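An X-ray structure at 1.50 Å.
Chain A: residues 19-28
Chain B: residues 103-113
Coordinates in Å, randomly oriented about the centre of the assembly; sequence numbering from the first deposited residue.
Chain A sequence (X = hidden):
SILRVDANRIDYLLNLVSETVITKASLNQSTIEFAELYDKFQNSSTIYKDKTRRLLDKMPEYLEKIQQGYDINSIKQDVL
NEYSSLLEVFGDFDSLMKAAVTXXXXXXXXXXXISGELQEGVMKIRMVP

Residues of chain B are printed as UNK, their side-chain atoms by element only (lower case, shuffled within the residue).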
ATOM      1  N   GLU A  19       5.591  22.477 -12.711  1.00 16.50           N
ATOM      2  CA  GLU A  19       5.376  21.836 -11.420  1.00 16.41           C
ATOM      3  C   GLU A  19       4.559  20.560 -11.575  1.00 20.91           C
ATOM      4  O   GLU A  19       4.804  19.569 -10.875  1.00 17.75           O
ATOM      5  CB  GLU A  19       4.673  22.793 -10.467  1.00 17.04           C
ATOM      6  CG  GLU A  19       5.491  23.997 -10.038  1.00 17.92           C
ATOM      7  CD  GLU A  19       4.747  24.817  -9.009  1.00 21.59           C
ATOM      8  OE1 GLU A  19       4.669  24.374  -7.845  1.00 23.22           O
ATOM      9  OE2 GLU A  19       4.234  25.901  -9.365  1.00 26.10           O
ATOM     10  N   THR A  20       3.590  20.562 -12.498  1.00 18.52           N
ATOM     11  CA  THR A  20       2.766  19.378 -12.718  1.00 18.62           C
ATOM     12  C   THR A  20       3.593  18.203 -13.233  1.00 20.23           C
ATOM     13  O   THR A  20       3.407  17.066 -12.783  1.00 20.51           O
ATOM     14  CB  THR A  20       1.625  19.690 -13.692  1.00 17.03           C
ATOM     15  OG1 THR A  20       0.852  20.783 -13.200  1.00 18.74           O
ATOM     16  CG2 THR A  20       0.703  18.486 -13.836  1.00 18.07           C
ATOM     17  N   VAL A  21       4.506  18.448 -14.178  1.00 19.62           N
ATOM     18  CA  VAL A  21       5.302  17.349 -14.719  1.00 21.06           C
ATOM     19  C   VAL A  21       6.216  16.772 -13.645  1.00 23.67           C
ATOM     20  O   VAL A  21       6.441  15.556 -13.600  1.00 19.96           O
ATOM     21  CB  VAL A  21       6.073  17.782 -15.988  1.00 25.06           C
ATOM     22  CG1 VAL A  21       5.135  18.500 -16.956  1.00 25.55           C
ATOM     23  CG2 VAL A  21       7.288  18.626 -15.663  1.00 29.98           C
ATOM     24  N   ILE A  22       6.765  17.622 -12.770  1.00 18.42           N
ATOM     25  CA  ILE A  22       7.597  17.132 -11.677  1.00 20.49           C
ATOM     26  C   ILE A  22       6.759  16.327 -10.693  1.00 16.81           C
ATOM     27  O   ILE A  22       7.167  15.255 -10.237  1.00 19.72           O
ATOM     28  CB  ILE A  22       8.311  18.308 -10.990  1.00 26.27           C
ATOM     29  CG1 ILE A  22       9.238  19.006 -11.988  1.00 28.80           C
ATOM     30  CG2 ILE A  22       9.046  17.855  -9.736  1.00 27.01           C
ATOM     31  CD1 ILE A  22      10.010  18.051 -12.894  1.00 32.62           C
ATOM     32  N   THR A  23       5.581  16.845 -10.343  1.00 13.98           N
ATOM     33  CA  THR A  23       4.682  16.119  -9.452  1.00 14.97           C
ATOM     34  C   THR A  23       4.278  14.790 -10.079  1.00 15.63           C
ATOM     35  O   THR A  23       4.243  13.757  -9.396  1.00 15.31           O
ATOM     36  CB  THR A  23       3.467  16.994  -9.123  1.00 17.96           C
ATOM     37  OG1 THR A  23       3.911  18.205  -8.489  1.00 19.85           O
ATOM     38  CG2 THR A  23       2.522  16.271  -8.173  1.00 16.21           C
ATOM     39  N   LYS A  24       4.022  14.793 -11.391  1.00 16.40           N
ATOM     40  CA  LYS A  24       3.744  13.560 -12.123  1.00 17.71           C
ATOM     41  C   LYS A  24       4.883  12.553 -11.979  1.00 17.69           C
ATOM     42  O   LYS A  24       4.646  11.362 -11.746  1.00 17.96           O
ATOM     43  CB  LYS A  24       3.503  13.898 -13.598  1.00 21.13           C
ATOM     44  CG  LYS A  24       3.125  12.732 -14.489  1.00 28.51           C
ATOM     45  CD  LYS A  24       4.327  12.148 -15.237  1.00 24.56           C
ATOM     46  CE  LYS A  24       5.030  13.190 -16.094  1.00 25.18           C
ATOM     47  NZ  LYS A  24       6.211  12.595 -16.790  1.00 29.99           N
ATOM     48  N   ALA A  25       6.129  13.008 -12.108  1.00 17.00           N
ATOM     49  CA  ALA A  25       7.268  12.106 -11.959  1.00 16.20           C
ATOM     50  C   ALA A  25       7.335  11.510 -10.556  1.00 16.87           C
ATOM     51  O   ALA A  25       7.641  10.320 -10.392  1.00 15.58           O
ATOM     52  CB  ALA A  25       8.565  12.847 -12.290  1.00 20.53           C
ATOM     53  N   SER A  26       7.034  12.311  -9.532  1.00 15.19           N
ATOM     54  CA  SER A  26       7.098  11.795  -8.170  1.00 14.48           C
ATOM     55  C   SER A  26       5.965  10.808  -7.907  1.00 14.18           C
ATOM     56  O   SER A  26       6.178   9.761  -7.280  1.00 14.58           O
ATOM     57  CB  SER A  26       7.049  12.951  -7.173  1.00 18.60           C
ATOM     58  OG  SER A  26       7.137  12.478  -5.839  1.00 19.26           O
ATOM     59  N   LEU A  27       4.773  11.093  -8.436  1.00 13.96           N
ATOM     60  CA  LEU A  27       3.658  10.166  -8.283  1.00 12.10           C
ATOM     61  C   LEU A  27       3.941   8.850  -8.991  1.00 13.30           C
ATOM     62  O   LEU A  27       3.607   7.780  -8.470  1.00 12.89           O
ATOM     63  CB  LEU A  27       2.366  10.800  -8.804  1.00 13.32           C
ATOM     64  CG  LEU A  27       1.829  11.880  -7.869  1.00 13.55           C
ATOM     65  CD1 LEU A  27       0.762  12.744  -8.493  1.00 15.63           C
ATOM     66  CD2 LEU A  27       1.297  11.235  -6.599  1.00 11.40           C
ATOM     67  N   ASN A  28       4.575   8.897 -10.167  1.00 14.13           N
ATOM     68  CA  ASN A  28       4.974   7.652 -10.818  1.00 15.45           C
ATOM     69  C   ASN A  28       5.905   6.836  -9.927  1.00 13.95           C
ATOM     70  O   ASN A  28       5.743   5.616  -9.795  1.00 14.78           O
ATOM     71  CB  ASN A  28       5.642   7.930 -12.163  1.00 13.53           C
ATOM     72  CG  ASN A  28       6.137   6.661 -12.824  1.00 16.61           C
ATOM     73  OD1 ASN A  28       5.343   5.859 -13.314  1.00 21.00           O
ATOM     74  ND2 ASN A  28       7.451   6.461 -12.823  1.00 18.63           N
TER
ATOM     75  N   UNK B 103      -5.468   0.789  -9.102  1.00  8.74           N
ATOM     76  CA  UNK B 103      -6.187   2.046  -9.288  1.00  9.68           C
ATOM     77  C   UNK B 103      -5.232   3.237  -9.301  1.00  9.70           C
ATOM     78  O   UNK B 103      -5.342   4.132 -10.154  1.00 10.60           O
ATOM     79  c   UNK B 103      -7.224   2.198  -8.180  1.00 10.82           C
ATOM     80  n   UNK B 103     -10.721   5.055  -6.028  1.00 33.07           N
ATOM     81  c   UNK B 103      -9.615   4.984  -7.026  1.00 29.28           C
ATOM     82  c   UNK B 103      -8.935   3.615  -7.042  1.00 19.47           C
ATOM     83  c   UNK B 103      -7.976   3.509  -8.212  1.00 17.22           C
ATOM     84  N   UNK B 104      -4.282   3.259  -8.365  1.00  9.27           N
ATOM     85  CA  UNK B 104      -3.299   4.337  -8.319  1.00 11.49           C
ATOM     86  C   UNK B 104      -2.481   4.393  -9.611  1.00 10.32           C
ATOM     87  O   UNK B 104      -2.314   5.465 -10.204  1.00 11.31           O
ATOM     88  c   UNK B 104      -1.380   6.407  -7.479  1.00 10.38           C
ATOM     89  c   UNK B 104      -0.348   7.327  -7.298  1.00 12.60           C
ATOM     90  c   UNK B 104      -2.417   4.133  -7.080  1.00  9.86           C
ATOM     91  c   UNK B 104       0.811   5.776  -5.922  1.00  9.13           C
ATOM     92  c   UNK B 104      -1.312   5.151  -6.905  1.00  9.69           C
ATOM     93  c   UNK B 104      -0.224   4.853  -6.110  1.00 10.39           C
ATOM     94  c   UNK B 104       0.744   7.009  -6.518  1.00 12.12           C
ATOM     95  N   UNK B 105      -1.991   3.244 -10.081  1.00  9.88           N
ATOM     96  CA  UNK B 105      -1.235   3.221 -11.330  1.00  9.79           C
ATOM     97  C   UNK B 105      -2.058   3.776 -12.484  1.00  9.81           C
ATOM     98  O   UNK B 105      -1.519   4.455 -13.370  1.00 11.36           O
ATOM     99  n   UNK B 105       2.367  -1.939 -10.984  1.00 20.08           N
ATOM    100  c   UNK B 105      -0.775   1.796 -11.640  1.00  9.44           C
ATOM    101  c   UNK B 105       2.061  -0.527 -10.625  1.00 15.92           C
ATOM    102  c   UNK B 105       0.701  -0.122 -11.148  1.00 10.61           C
ATOM    103  c   UNK B 105       0.395   1.324 -10.806  1.00  9.80           C
ATOM    104  N   UNK B 106      -3.354   3.463 -12.514  1.00  9.23           N
ATOM    105  CA  UNK B 106      -4.213   3.945 -13.593  1.00 11.58           C
ATOM    106  C   UNK B 106      -4.314   5.463 -13.574  1.00 12.11           C
ATOM    107  O   UNK B 106      -4.121   6.120 -14.604  1.00 13.86           O
ATOM    108  c   UNK B 106      -5.599   3.311 -13.469  1.00 11.72           C
ATOM    109  o   UNK B 106      -6.439   3.695 -14.544  1.00 12.21           O
ATOM    110  N   UNK B 107      -4.553   6.042 -12.396  1.00 12.01           N
ATOM    111  CA  UNK B 107      -4.696   7.496 -12.300  1.00 11.79           C
ATOM    112  C   UNK B 107      -3.373   8.199 -12.550  1.00 13.96           C
ATOM    113  O   UNK B 107      -3.345   9.279 -13.155  1.00 13.26           O
ATOM    114  c   UNK B 107      -5.246   7.882 -10.930  1.00 11.36           C
ATOM    115  o   UNK B 107      -6.564   7.391 -10.741  1.00 19.64           O
ATOM    116  N   UNK B 108      -2.270   7.616 -12.075  1.00 13.10           N
ATOM    117  CA  UNK B 108      -0.949   8.189 -12.319  1.00 11.38           C
ATOM    118  C   UNK B 108      -0.618   8.205 -13.802  1.00 13.90           C
ATOM    119  O   UNK B 108      -0.084   9.195 -14.318  1.00 13.58           O
ATOM    120  c   UNK B 108       0.107   7.401 -11.544  1.00 12.16           C
ATOM    121  o   UNK B 108       1.394   7.978 -11.696  1.00 15.91           O
ATOM    122  N   UNK B 109      -0.934   7.120 -14.513  1.00 12.54           N
ATOM    123  CA  UNK B 109      -0.655   7.126 -15.944  1.00 14.53           C
ATOM    124  C   UNK B 109      -1.502   8.168 -16.657  1.00 14.48           C
ATOM    125  O   UNK B 109      -1.024   8.843 -17.578  1.00 15.20           O
ATOM    126  o   UNK B 109       0.350   3.519 -18.394  1.00 19.42           O
ATOM    127  c   UNK B 109      -0.535   5.706 -18.012  1.00 15.76           C
ATOM    128  c   UNK B 109      -0.575   4.312 -18.588  1.00 14.01           C
ATOM    129  c   UNK B 109      -0.904   5.749 -16.545  1.00 14.27           C
ATOM    130  n   UNK B 109      -1.630   4.014 -19.317  1.00 14.91           N
ATOM    131  N   UNK B 110      -2.759   8.315 -16.244  1.00 11.97           N
ATOM    132  CA  UNK B 110      -3.607   9.337 -16.836  1.00 14.88           C
ATOM    133  C   UNK B 110      -3.035  10.722 -16.588  1.00 15.32           C
ATOM    134  O   UNK B 110      -3.034  11.573 -17.487  1.00 15.46           O
ATOM    135  n   UNK B 110      -6.916  10.705 -16.561  1.00 22.34           N
ATOM    136  c   UNK B 110      -5.027   9.231 -16.280  1.00 14.34           C
ATOM    137  o   UNK B 110      -6.045   9.736 -18.386  1.00 26.29           O
ATOM    138  c   UNK B 110      -6.050   9.911 -17.167  1.00 24.29           C
ATOM    139  N   UNK B 111      -2.499  10.951 -15.386  1.00 13.03           N
ATOM    140  CA  UNK B 111      -1.895  12.244 -15.090  1.00 14.64           C
ATOM    141  C   UNK B 111      -0.707  12.511 -15.998  1.00 17.20           C
ATOM    142  O   UNK B 111      -0.519  13.641 -16.462  1.00 15.59           O
ATOM    143  c   UNK B 111      -0.321  13.550 -11.793  1.00 17.22           C
ATOM    144  c   UNK B 111      -1.764  14.776 -13.401  1.00 13.54           C
ATOM    145  c   UNK B 111      -0.807  13.622 -13.222  1.00 15.56           C
ATOM    146  c   UNK B 111      -1.475  12.306 -13.624  1.00 12.98           C
ATOM    147  N   UNK B 112       0.101  11.483 -16.271  1.00 16.19           N
ATOM    148  CA  UNK B 112       1.203  11.659 -17.205  1.00 19.13           C
ATOM    149  C   UNK B 112       0.732  12.077 -18.583  1.00 21.05           C
ATOM    150  O   UNK B 112       1.311  12.974 -19.202  1.00 22.25           O
ATOM    151  N   UNK B 113      -0.346  11.463 -19.072  1.00 18.57           N
ATOM    152  CA  UNK B 113      -0.875  11.841 -20.379  1.00 19.80           C
ATOM    153  C   UNK B 113      -1.394  13.272 -20.360  1.00 22.90           C
ATOM    154  O   UNK B 113      -1.104  14.063 -21.267  1.00 20.47           O
ATOM    155  c   UNK B 113      -5.607  11.844 -21.394  1.00 34.74           C
ATOM    156  c   UNK B 113      -2.557  11.214 -22.181  1.00 26.19           C
ATOM    157  c   UNK B 113      -1.977  10.874 -20.812  1.00 23.55           C
ATOM    158  c   UNK B 113      -3.853  10.474 -22.469  1.00 37.79           C
ATOM    159  n   UNK B 113      -4.882  10.730 -21.464  1.00 33.68           N
ATOM    160  n   UNK B 113      -5.420  12.824 -22.272  1.00 38.25           N
ATOM    161  n   UNK B 113      -6.524  11.979 -20.444  1.00 29.18           N
TER
HETATM  162  O   HOH W   1       2.095  10.379 -12.767  1.00 20.64           O
HETATM  163  O   HOH W   2       2.633   6.508 -13.579  1.00 18.37           O

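Position 103 of chain B carries four carbons in a row ending in a nitrogen, an unbranched, fully extended chain that does not contact the chain A stretch; it is Lys103(B). At position 104 a single carbon leads into a ring of six carbons with no heteroatom. The CA-to-CB bond points sideways, but with chi1 in the t well the ring reaches in, so that one ring carbon of position 104 lies 3.5 Å from the backbone O of Leu27(A) and 4.3 Å from Leu27(A) CD2. This is Phe104(B), and the ring carbon is its CZ.

Position 105 again has four carbons in a row and a terminal nitrogen, without contact to the chain A stretch: Lys105(B). Positions 106 and 107 each hold one carbon and one oxygen, and neither touches the chain A stretch. A lone oxygen on CB with no second branch is a serine hydroxyl, giving Ser106(B) and Ser107(B).

Position 108 has the same two atoms but a different setting. Its CA-to-CB bond points toward the chain A stretch, and its side-chain oxygen packs 3.8 Å from Leu27(A) C. The same oxygen is 3.6 Å from Asn28(A) N, with no hydrogen bond between them; that N-H is used within its own helix, donating to Lys24(A) O. The side-chain oxygen of position 108 is, however, 2.7 Å from the oxygen of each of waters 1 and 2. This is Ser108(B); its CA lies 6.1 Å from Asn28(A) CA, one of the two close backbone pairs of the contact.

At position 109 three carbons end in one oxygen and one nitrogen, a side-chain amide. The CA-to-CB bond points away from the chain A stretch; this is Gln109(B). Position 110 is one carbon shorter, with the same oxygen and nitrogen on its second carbon, and is without contact to the chain A stretch: Asn110(B).

Position 111 shows four carbons forked at the second, an isobutyl group. Its CA-to-CB bond points toward the chain A stretch, and one terminal carbon of position 111 lies 3.6 Å from Leu27(A) CD1 and 4.1 Å from Lys24(A) CA. This is Leu111(B), and that carbon is CD2. Position 112 has no side-chain atoms, and its bare CA lies 3.5 Å from Lys24(A) CG, so the aliphatic part of the lysine packs directly on the backbone; it is Gly112(B). Position 113, three carbons, a nitrogen and a carbon bearing two more nitrogens, is without contact to the chain A stretch and is Arg113(B). Its CA-to-CB bond points away from that stretch, and Arg113(B) NH2 donates to Asn110(B) OD1 at 3.1 Å.

The two helices run nearly antiparallel, at 155°, with axes 9.5 Å apart at closest approach. Leu27(A) is central to the apolar packing, touching both Phe104(B) and Leu111(B), while Lys24(A) lies along Leu111(B) and Gly112(B). No direct hydrogen bond crosses the contact, and water supplies the polar links instead. Water 1 donates to Lys24(A) O and to Ser108(B) O, its oxygen 2.9 Å from each, and also hydrogen-bonds Ser108(B) OG; water 2 joins that hydroxyl to Asn28(A) OD1, to which its oxygen donates at 2.8 Å. Close helix packing is thus combined with solvent-mediated bridging around a single serine.

Chain B 103-113: KFKSSSQNLGR
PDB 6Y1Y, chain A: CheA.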